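Local coordinates for histidine--tRNA ligase (Staphylococcus aureus, PDB 1QE0), which joins L-histidine to its cognate tRNA at the expense of ATP, releasing AMP and diphosphate, and works as a homodimeric class II synthetase, at residues I150-S153 and H158-L161; A141-M146 and T265-M270; R20-Q25 and E311-A316. All blocks are in the same frame, centred on the assembly; numbering follows the deposited sequence.

Contact 1: residues I150-S153 and H158-L161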
# COMPACT_ATOMS: atom_id res chain seq x y z
N ILE A 150 10.12 -7.10 10.77
CA ILE A 150 8.83 -6.44 10.52
C ILE A 150 8.06 -6.19 11.82
O ILE A 150 7.84 -5.03 12.20
CB ILE A 150 7.94 -7.24 9.54
CG1 ILE A 150 8.49 -7.06 8.12
CG2 ILE A 150 6.48 -6.81 9.62
CD1 ILE A 150 8.01 -8.11 7.15
N TYR A 151 7.73 -7.28 12.50
CA TYR A 151 6.98 -7.23 13.74
C TYR A 151 7.69 -6.52 14.87
O TYR A 151 7.07 -5.77 15.62
CB TYR A 151 6.58 -8.62 14.16
CG TYR A 151 5.59 -9.21 13.23
CD1 TYR A 151 4.26 -8.91 13.35
CD2 TYR A 151 5.98 -10.05 12.24
CE1 TYR A 151 3.32 -9.46 12.50
CE2 TYR A 151 5.06 -10.61 11.38
CZ TYR A 151 3.72 -10.31 11.52
OH TYR A 151 2.80 -10.90 10.68
N GLN A 152 8.99 -6.71 14.99
CA GLN A 152 9.69 -6.01 16.05
C GLN A 152 9.75 -4.52 15.77
O GLN A 152 9.82 -3.72 16.68
CB GLN A 152 11.10 -6.54 16.25
CG GLN A 152 11.17 -8.00 16.71
CD GLN A 152 12.56 -8.38 17.17
OE1 GLN A 152 13.55 -8.11 16.47
NE2 GLN A 152 12.67 -8.97 18.35
N SER A 153 9.67 -4.12 14.51
CA SER A 153 9.77 -2.71 14.21
C SER A 153 8.56 -1.95 14.76
O SER A 153 8.60 -0.73 14.94
CB SER A 153 9.98 -2.46 12.70
OG SER A 153 8.87 -2.82 11.88
N HIS A 158 5.89 -10.20 22.42
CA HIS A 158 5.84 -11.59 22.89
C HIS A 158 5.77 -12.55 21.72
O HIS A 158 4.93 -13.46 21.64
CB HIS A 158 4.74 -11.78 23.95
CG HIS A 158 5.06 -11.10 25.26
ND1 HIS A 158 6.30 -10.57 25.55
CD2 HIS A 158 4.31 -10.90 26.38
CE1 HIS A 158 6.31 -10.08 26.77
NE2 HIS A 158 5.12 -10.27 27.30
N LEU A 159 6.69 -12.30 20.78
CA LEU A 159 6.84 -13.07 19.54
C LEU A 159 7.57 -14.37 19.81
O LEU A 159 8.33 -14.48 20.77
CB LEU A 159 7.62 -12.25 18.50
CG LEU A 159 6.83 -11.27 17.64
CD1 LEU A 159 5.37 -11.32 18.02
CD2 LEU A 159 7.43 -9.89 17.80
N LYS A 160 7.39 -15.33 18.92
CA LYS A 160 7.99 -16.63 19.07
C LYS A 160 8.04 -17.30 17.70
O LYS A 160 7.01 -17.67 17.14
CB LYS A 160 7.16 -17.38 20.12
CG LYS A 160 6.83 -18.83 19.94
CD LYS A 160 5.55 -19.07 20.74
CE LYS A 160 5.74 -19.92 22.00
NZ LYS A 160 6.45 -19.27 23.14
N LEU A 161 9.25 -17.30 17.14
CA LEU A 161 9.52 -17.87 15.81
C LEU A 161 9.68 -19.38 15.92
O LEU A 161 10.45 -19.87 16.71
CB LEU A 161 10.78 -17.21 15.20
CG LEU A 161 11.43 -17.54 13.84
CD1 LEU A 161 10.73 -18.68 13.16
CD2 LEU A 161 11.43 -16.33 12.94
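Tyr151 and Leu159 meet through aliphatic carbons alone: Leu159 CD2 lies 3.9 Å from Tyr151 CB, while the phenol ring points elsewhere. The Tyr151 CA–CB bond is directed at strand 159-161, but the side chain then bends off. With CG set beside the backbone N (chi1 -68°), the ring swings out of the gap and leaves only the methylene for the leucine. Leu159 adopts the same first-torsion position, CG opposite its carbonyl carbon, and presents CD2 rather than CD1 to the helix. That methyl also comes within 4.3 Å of Gln152 CG, so it rests against two successive residues of the helix. Gln152 contributes its aliphatic stem at the solvent-exposed border; Tyr151 closes the buried side. On its own segment the Tyr151 ring has Ile150 CG2 over one face, 4.2 Å above the plane and displaced toward the rim. Beyond the segments the tyrosine side chain packs on Leu269, Leu283, Cys284 and Leu308 of the sheet. Leu159 likewise reaches Leu269, Met271 and Leu283.

The pair belongs to a tight helix-to-strand connection: helix 137-153 turns through a few loop residues into strand 159-165, which joins the mixed sheet of the catalytic core next to strand 265-272. The nearest CA atoms, those of Tyr151 and Leu159, are 8.2 Å apart. No hydrogen bond or salt bridge spans the two segments; their direct contact is small, apolar and nondirectional, with no polar bond across it to fix the rotation of either side chain.

Contact 2: residues A141-M146 and T265-M270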
# COMPACT_ATOMS: atom_id res chain seq x y z
N ALA A 141 17.77 -17.31 5.92
CA ALA A 141 18.06 -16.49 7.09
C ALA A 141 17.59 -15.05 6.84
O ALA A 141 16.93 -14.47 7.70
CB ALA A 141 19.53 -16.53 7.44
N GLU A 142 17.84 -14.51 5.64
CA GLU A 142 17.42 -13.14 5.34
C GLU A 142 15.91 -12.94 5.46
O GLU A 142 15.47 -11.90 5.98
CB GLU A 142 17.84 -12.71 3.94
CG GLU A 142 17.32 -11.34 3.56
CD GLU A 142 17.54 -11.03 2.10
OE1 GLU A 142 16.62 -11.33 1.30
OE2 GLU A 142 18.62 -10.49 1.75
N VAL A 143 15.12 -13.92 4.99
CA VAL A 143 13.70 -13.77 5.10
C VAL A 143 13.21 -14.00 6.51
O VAL A 143 12.21 -13.40 6.90
CB VAL A 143 12.87 -14.59 4.12
CG1 VAL A 143 13.60 -14.81 2.81
CG2 VAL A 143 12.36 -15.83 4.74
N LEU A 144 13.94 -14.80 7.30
CA LEU A 144 13.53 -15.06 8.70
C LEU A 144 13.89 -13.90 9.60
O LEU A 144 13.14 -13.56 10.50
CB LEU A 144 14.15 -16.32 9.28
CG LEU A 144 13.66 -17.62 8.65
CD1 LEU A 144 14.56 -18.72 9.15
CD2 LEU A 144 12.22 -17.88 8.97
N ALA A 145 15.04 -13.30 9.36
CA ALA A 145 15.47 -12.15 10.12
C ALA A 145 14.47 -11.01 9.80
O ALA A 145 14.12 -10.21 10.69
CB ALA A 145 16.85 -11.76 9.68
N MET A 146 13.99 -10.97 8.55
CA MET A 146 13.04 -9.96 8.09
C MET A 146 11.66 -10.12 8.77
O MET A 146 11.14 -9.15 9.34
CB MET A 146 12.87 -10.04 6.56
CG MET A 146 11.87 -9.05 5.97
SD MET A 146 11.30 -9.54 4.32
CE MET A 146 12.63 -9.08 3.39
N THR A 265 13.11 -25.07 4.73
CA THR A 265 12.58 -24.22 5.79
C THR A 265 11.10 -23.92 5.79
O THR A 265 10.52 -23.57 4.76
CB THR A 265 13.35 -22.97 5.89
OG1 THR A 265 14.70 -23.34 6.07
CG2 THR A 265 12.90 -22.15 7.10
N ALA A 266 10.50 -24.12 6.95
CA ALA A 266 9.09 -23.87 7.15
C ALA A 266 9.10 -23.13 8.48
O ALA A 266 9.93 -23.43 9.33
CB ALA A 266 8.34 -25.16 7.27
N PHE A 267 8.29 -22.08 8.59
CA PHE A 267 8.26 -21.32 9.81
C PHE A 267 6.91 -20.67 10.05
O PHE A 267 6.06 -20.62 9.15
CB PHE A 267 9.38 -20.29 9.86
CG PHE A 267 9.15 -19.10 8.99
CD1 PHE A 267 9.47 -19.14 7.64
CD2 PHE A 267 8.56 -17.95 9.52
CE1 PHE A 267 9.20 -18.06 6.81
CE2 PHE A 267 8.27 -16.85 8.70
CZ PHE A 267 8.60 -16.91 7.35
N GLU A 268 6.74 -20.17 11.27
CA GLU A 268 5.53 -19.52 11.70
C GLU A 268 5.98 -18.60 12.80
O GLU A 268 6.83 -19.00 13.60
CB GLU A 268 4.59 -20.55 12.25
CG GLU A 268 3.32 -20.55 11.48
CD GLU A 268 2.37 -21.64 11.90
OE1 GLU A 268 1.75 -22.23 10.99
OE2 GLU A 268 2.24 -21.89 13.12
N LEU A 269 5.54 -17.34 12.77
CA LEU A 269 5.91 -16.37 13.80
C LEU A 269 4.69 -16.36 14.67
O LEU A 269 3.56 -16.34 14.16
CB LEU A 269 6.11 -14.97 13.23
CG LEU A 269 7.15 -14.08 13.93
CD1 LEU A 269 7.04 -12.67 13.52
CD2 LEU A 269 7.02 -14.14 15.39
N MET A 270 4.88 -16.44 15.98
CA MET A 270 3.71 -16.43 16.83
C MET A 270 3.77 -15.47 17.99
O MET A 270 4.84 -15.01 18.41
CB MET A 270 3.26 -17.84 17.23
CG MET A 270 4.13 -18.98 16.73
SD MET A 270 3.22 -20.53 16.72
CE MET A 270 2.01 -20.15 15.51
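On the helix that lays Leu144 against Phe267, Glu142 OE2 is gripped by three groups: Lys103 NZ in a salt bridge, Arg353 NH1 of the second subunit in another, and Tyr363 OH of that same subunit in a hydrogen bond. Glu142 OE1 bonds to Tyr35 OH. The carboxylate is buried, and two cationic neighbours would be expected to keep it ionised. Another face of the helix packs on the sheet of the class II catalytic fold, in which a largely antiparallel sheet is backed by helices. Here segment 141-146 runs nearly parallel to strand 265-270, at 9° between their directions, with the axes 10.6 Å apart at closest approach.

Leu144 and Phe267 carry most of the packing. Leucine and phenylalanine pass alongside one another, heading opposite ways, and the leucine's CD2 lies over one face of the ring. This CD2 makes a CH-pi contact 3.4 Å from the centroid of the Phe267 ring, 20° off the normal and shifted toward the rim on the CG and CD1 side. Phe267 can offer this face because its CG sits between the backbone N and the carbonyl carbon (chi1 75°). Val143 CG2 approaches obliquely, 4.4 Å from Phe267 CE1, with its CA–CB bond directed at the strand.

Thr265 shares its two branches between different partners: OG1 is hydrogen-bonded to Asp140 OD1, just before the helical segment, which leaves the methyl for apolar contact. Thr265 CG2 stands 4.3 Å from Leu144 CD1, the other methyl of the leucine whose CD2 covers the ring.

Contact 3: residues R20-Q25 and E311-A316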
# COMPACT_ATOMS: atom_id res chain seq x y z
N ARG A 20 -2.15 3.16 6.76
CA ARG A 20 -1.12 3.87 6.02
C ARG A 20 0.19 3.92 6.76
O ARG A 20 1.25 3.89 6.14
CB ARG A 20 -1.54 5.27 5.65
CG ARG A 20 -2.76 5.29 4.77
CD ARG A 20 -2.92 6.64 4.16
NE ARG A 20 -2.96 7.67 5.20
CZ ARG A 20 -4.09 8.20 5.61
NH1 ARG A 20 -4.10 9.13 6.54
NH2 ARG A 20 -5.22 7.82 5.05
N TYR A 21 0.13 4.00 8.08
CA TYR A 21 1.35 4.01 8.87
C TYR A 21 2.10 2.67 8.69
O TYR A 21 3.32 2.63 8.43
CB TYR A 21 1.01 4.23 10.34
CG TYR A 21 2.21 4.20 11.20
CD1 TYR A 21 2.62 3.01 11.80
CD2 TYR A 21 2.94 5.34 11.44
CE1 TYR A 21 3.71 2.97 12.61
CE2 TYR A 21 4.07 5.30 12.27
CZ TYR A 21 4.43 4.10 12.85
OH TYR A 21 5.48 4.03 13.71
N ILE A 22 1.35 1.58 8.88
CA ILE A 22 1.87 0.24 8.73
C ILE A 22 2.36 0.01 7.29
O ILE A 22 3.51 -0.36 7.08
CB ILE A 22 0.79 -0.76 9.12
CG1 ILE A 22 0.66 -0.75 10.64
CG2 ILE A 22 1.13 -2.14 8.60
CD1 ILE A 22 -0.54 -1.50 11.15
N GLU A 23 1.50 0.27 6.32
CA GLU A 23 1.86 0.10 4.93
C GLU A 23 3.12 0.86 4.58
O GLU A 23 4.00 0.30 3.93
CB GLU A 23 0.74 0.57 4.00
CG GLU A 23 -0.50 -0.23 4.17
CD GLU A 23 -1.71 0.36 3.47
OE1 GLU A 23 -1.70 1.56 3.10
OE2 GLU A 23 -2.68 -0.42 3.30
N ASN A 24 3.24 2.10 5.03
CA ASN A 24 4.43 2.89 4.72
C ASN A 24 5.68 2.34 5.38
O ASN A 24 6.75 2.30 4.78
CB ASN A 24 4.26 4.37 5.07
CG ASN A 24 5.52 5.21 4.74
OD1 ASN A 24 6.21 5.70 5.64
ND2 ASN A 24 5.80 5.40 3.45
N GLN A 25 5.53 1.88 6.61
CA GLN A 25 6.67 1.31 7.33
C GLN A 25 7.19 0.03 6.66
O GLN A 25 8.40 -0.24 6.69
CB GLN A 25 6.28 1.05 8.78
CG GLN A 25 7.32 0.33 9.53
CD GLN A 25 7.33 0.72 10.97
OE1 GLN A 25 7.08 1.87 11.30
NE2 GLN A 25 7.67 -0.21 11.83
N GLU A 311 -4.55 -6.93 9.02
CA GLU A 311 -5.57 -6.88 10.03
C GLU A 311 -5.08 -7.48 11.33
O GLU A 311 -5.12 -6.82 12.36
CB GLU A 311 -6.84 -7.54 9.55
CG GLU A 311 -7.53 -6.64 8.55
CD GLU A 311 -7.74 -7.28 7.21
OE1 GLU A 311 -8.77 -6.99 6.57
OE2 GLU A 311 -6.88 -8.08 6.80
N ARG A 312 -4.50 -8.67 11.25
CA ARG A 312 -3.96 -9.34 12.43
C ARG A 312 -2.85 -8.52 13.08
O ARG A 312 -2.82 -8.40 14.31
CB ARG A 312 -3.42 -10.72 12.08
CG ARG A 312 -4.47 -11.71 11.70
CD ARG A 312 -3.88 -13.09 11.70
NE ARG A 312 -4.91 -14.11 11.52
CZ ARG A 312 -4.95 -15.25 12.21
NH1 ARG A 312 -4.02 -15.51 13.12
NH2 ARG A 312 -5.96 -16.10 12.03
N LEU A 313 -1.93 -7.96 12.29
CA LEU A 313 -0.84 -7.15 12.83
C LEU A 313 -1.44 -6.03 13.65
O LEU A 313 -1.06 -5.81 14.81
CB LEU A 313 0.01 -6.60 11.70
CG LEU A 313 1.05 -5.54 12.02
CD1 LEU A 313 1.94 -5.99 13.15
CD2 LEU A 313 1.88 -5.26 10.79
N LEU A 314 -2.45 -5.38 13.07
CA LEU A 314 -3.18 -4.29 13.72
C LEU A 314 -3.73 -4.77 15.08
O LEU A 314 -3.47 -4.15 16.12
CB LEU A 314 -4.33 -3.83 12.82
CG LEU A 314 -4.27 -2.42 12.20
CD1 LEU A 314 -3.21 -1.59 12.86
CD2 LEU A 314 -4.02 -2.47 10.72
N LEU A 315 -4.40 -5.92 15.09
CA LEU A 315 -4.98 -6.48 16.31
C LEU A 315 -3.92 -6.85 17.35
O LEU A 315 -4.17 -6.76 18.56
CB LEU A 315 -5.80 -7.71 15.95
CG LEU A 315 -7.01 -8.11 16.80
CD1 LEU A 315 -6.82 -9.56 17.19
CD2 LEU A 315 -7.18 -7.21 18.02
N ALA A 316 -2.75 -7.28 16.88
CA ALA A 316 -1.64 -7.65 17.75
C ALA A 316 -1.22 -6.43 18.51
O ALA A 316 -1.01 -6.50 19.73
CB ALA A 316 -0.47 -8.16 16.93
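No ring lies between Ile22 and the leucines it meets, Leu313 and Leu314, and the contact is aliphatic throughout. Aromatic side chains do border the leucines, Trp19 of helix 13-33 on Leu314 and Tyr151 of helix 137-153 on Leu313, while Tyr21 turns to Leu324 and Ile326. Between the two helices Ile22 is the single residue that segment 20-25 contributes, and its branches divide the work. As in other class II synthetases, helix 13-33 probably corresponds to the dimer-forming motif 1 helix and helix 310-319 to the helix of motif 3, following strand 302-309. Consistent with that, Arg20 forms a salt bridge to Glu37 and Glu23 one to Arg39, both partners being of the second subunit. The CA atoms of Ile22 and Leu314 are 8.4 Å apart.

The CG2 branch meets Leu313 tip to tip, with Ile22 CG2 3.9 Å from Leu313 CD2. Ile22 CD1 faces the methyls of Leu314, which crosses it obliquely; their close spacing is doubtful in the model. Leu313 reaches the isoleucine because its CG lies opposite the backbone N (chi1 169°), extending CD2 into the gap.

Overall arrangement
Contact 1 lies between the other two, its centre about 10 Å from that of contact 2 and about 13 Å from that of contact 3. Contacts 1 and 2 share helix 137-153 and use neighbouring strands: Lys160 O and Met270 N, 2.7 Å apart, probably hydrogen-bond. Toward contact 3, Tyr151 CD1 packs 3.7 Å from Leu313 CD1, and Ser153 OG probably bonds to Gln25 NE2 at 2.9 Å. Contacts 2 and 3 do not touch, their centres being about 19 Å apart and their nearest atoms about 8 Å. Together they join helices to each other and to the sheet of the catalytic core, in an enzyme without bound substrate.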